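PDB 3GKQ: terminal oxygenase component of carbazole 1,9a-dioxygenase from Sphingomonas, which probably catalyses the angular dioxygenation of carbazole at a non-haem iron, using electrons received through its Rieske [2Fe-2S] cluster. Local coordinates for residues A[59-64]-A[86-91]. Sequence-based numbering, arbitrary orientation.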
loop_
_atom_site.group_PDB
_atom_site.type_symbol
_atom_site.label_atom_id
_atom_site.label_comp_id
_atom_site.label_asym_id
_atom_site.label_seq_id
_atom_site.Cartn_x
_atom_site.Cartn_y
_atom_site.Cartn_z
ATOM N N ASN A 59 -30.386 10.050 -2.062
ATOM C CA ASN A 59 -31.599 9.503 -1.474
ATOM C C ASN A 59 -32.789 9.969 -2.289
ATOM O O ASN A 59 -32.759 11.039 -2.902
ATOM C CB ASN A 59 -31.767 9.932 -0.013
ATOM C CG ASN A 59 -32.894 9.179 0.686
ATOM O OD1 ASN A 59 -33.181 8.022 0.357
ATOM N ND2 ASN A 59 -33.525 9.823 1.662
ATOM N N ARG A 60 -33.827 9.144 -2.312
ATOM C CA ARG A 60 -35.040 9.465 -3.041
ATOM C C ARG A 60 -36.156 9.686 -2.026
ATOM O O ARG A 60 -36.506 8.783 -1.263
ATOM C CB ARG A 60 -35.381 8.321 -3.995
ATOM C CG ARG A 60 -36.702 8.463 -4.718
ATOM C CD ARG A 60 -36.753 7.510 -5.898
ATOM N NE ARG A 60 -36.710 8.264 -7.141
ATOM C CZ ARG A 60 -35.869 8.034 -8.141
ATOM N NH1 ARG A 60 -34.970 7.061 -8.069
ATOM N NH2 ARG A 60 -35.932 8.793 -9.218
ATOM N N VAL A 61 -36.684 10.905 -2.004
ATOM C CA VAL A 61 -37.751 11.274 -1.080
ATOM C C VAL A 61 -38.958 11.730 -1.889
ATOM O O VAL A 61 -38.885 12.712 -2.633
ATOM C CB VAL A 61 -37.302 12.416 -0.149
ATOM C CG1 VAL A 61 -38.399 12.727 0.861
ATOM C CG2 VAL A 61 -36.016 12.024 0.563
ATOM N N ASP A 62 -40.068 11.015 -1.730
ATOM C CA ASP A 62 -41.284 11.317 -2.469
ATOM C C ASP A 62 -40.967 11.312 -3.959
ATOM O O ASP A 62 -41.334 12.230 -4.691
ATOM C CB ASP A 62 -41.864 12.675 -2.056
ATOM C CG ASP A 62 -42.348 12.687 -0.615
ATOM O OD1 ASP A 62 -42.887 11.652 -0.162
ATOM O OD2 ASP A 62 -42.200 13.730 0.061
ATOM N N GLY A 63 -40.258 10.272 -4.390
ATOM C CA GLY A 63 -39.905 10.132 -5.791
ATOM C C GLY A 63 -38.825 11.055 -6.328
ATOM O O GLY A 63 -38.382 10.877 -7.461
ATOM N N VAL A 64 -38.390 12.031 -5.534
ATOM C CA VAL A 64 -37.367 12.973 -5.987
ATOM C C VAL A 64 -35.976 12.674 -5.421
ATOM O O VAL A 64 -35.807 12.523 -4.210
ATOM C CB VAL A 64 -37.750 14.422 -5.616
ATOM C CG1 VAL A 64 -36.696 15.392 -6.132
ATOM C CG2 VAL A 64 -39.112 14.762 -6.205
ATOM N N TYR A 86 -34.729 9.962 10.938
ATOM C CA TYR A 86 -35.837 9.963 11.890
ATOM C C TYR A 86 -37.035 10.812 11.477
ATOM O O TYR A 86 -37.979 10.993 12.243
ATOM C CB TYR A 86 -35.317 10.381 13.264
ATOM C CG TYR A 86 -34.293 9.408 13.785
ATOM C CD1 TYR A 86 -34.655 8.100 14.106
ATOM C CD2 TYR A 86 -32.947 9.758 13.872
ATOM C CE1 TYR A 86 -33.703 7.166 14.496
ATOM C CE2 TYR A 86 -31.988 8.830 14.258
ATOM C CZ TYR A 86 -32.372 7.539 14.566
ATOM O OH TYR A 86 -31.427 6.612 14.932
ATOM N N SER A 87 -36.977 11.335 10.258
ATOM C CA SER A 87 -38.056 12.119 9.681
ATOM C C SER A 87 -37.864 11.929 8.183
ATOM O O SER A 87 -36.735 11.766 7.715
ATOM C CB SER A 87 -37.947 13.599 10.057
ATOM O OG SER A 87 -37.335 14.355 9.029
ATOM N N LYS A 88 -38.964 11.928 7.440
ATOM C CA LYS A 88 -38.931 11.728 5.998
ATOM C C LYS A 88 -37.975 12.646 5.235
ATOM O O LYS A 88 -37.289 12.211 4.312
ATOM C CB LYS A 88 -40.339 11.907 5.421
ATOM C CG LYS A 88 -40.408 11.800 3.909
ATOM C CD LYS A 88 -41.690 12.415 3.352
ATOM C CE LYS A 88 -41.704 13.937 3.521
ATOM N NZ LYS A 88 -40.551 14.619 2.833
ATOM N N ALA A 89 -37.937 13.914 5.620
ATOM C CA ALA A 89 -37.116 14.898 4.930
ATOM C C ALA A 89 -35.681 15.070 5.412
ATOM O O ALA A 89 -34.946 15.884 4.858
ATOM C CB ALA A 89 -37.824 16.255 4.968
ATOM N N THR A 90 -35.266 14.312 6.420
ATOM C CA THR A 90 -33.918 14.491 6.941
ATOM C C THR A 90 -33.114 13.234 7.230
ATOM O O THR A 90 -33.617 12.113 7.183
ATOM C CB THR A 90 -33.942 15.289 8.260
ATOM O OG1 THR A 90 -34.504 14.471 9.292
ATOM C CG2 THR A 90 -34.768 16.554 8.117
ATOM N N ILE A 91 -31.841 13.461 7.532
ATOM C CA ILE A 91 -30.921 12.408 7.913
ATOM C C ILE A 91 -30.225 12.959 9.149
ATOM O O ILE A 91 -29.909 14.150 9.208
ATOM C CB ILE A 91 -29.870 12.104 6.811
ATOM C CG1 ILE A 91 -28.875 11.056 7.329
ATOM C CG2 ILE A 91 -29.130 13.376 6.411
ATOM C CD1 ILE A 91 -27.929 10.506 6.260
#
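K88 reaches from one turn to D62 on another and forms a salt bridge with it. The bond is a weak one, with K88 NZ 3.3 Å from D62 OD2. The lysine starts extended, with CG anti to its backbone N (chi1 177°), and this carries CD to the carboxylate, K88 CD lying 3.8 Å from D62 OD1. Bends at chi3 and chi4 then place CE and NZ, with NZ beside D62 OD2 and close to V61 CG1. K88 CE is 3.5 Å from D62 OD2. The D62 and K88 side chains cross at about a right angle. Both residues are exposed, so solvent probably weakens the attraction.

V61 lies beneath this bridge and is buried. Its CG1 branch touches the inner part of the lysine, 3.8 Å from K88 CG. V61 CG1 is also 3.5 Å from K88 NZ. Both V61 methyls also reach the K88 carbonyl, CG1 at 3.7 Å from K88 O and CG2 slightly farther.

The contact joins two antiparallel sheets of the Rieske domain, away from the cluster. Residues 61-64 form a type I' turn, the tight link of the hairpin of strands 54-61 and 64-69. Residues 87-90 form a type I turn leading into strand 90-92.

Each turn has its own side-chain tie. R60 NE donates to G63 O at 3.1 Å, nearly straight (167°), approaching from above the carbonyl plane. The R60 guanidinium also bonds V41 O and forms a salt bridge with E131. In the other turn, S87 OG and T90 OG1 share a hydrogen bond of 2.8 Å. Both residues also pack on I244 of a neighbouring subunit.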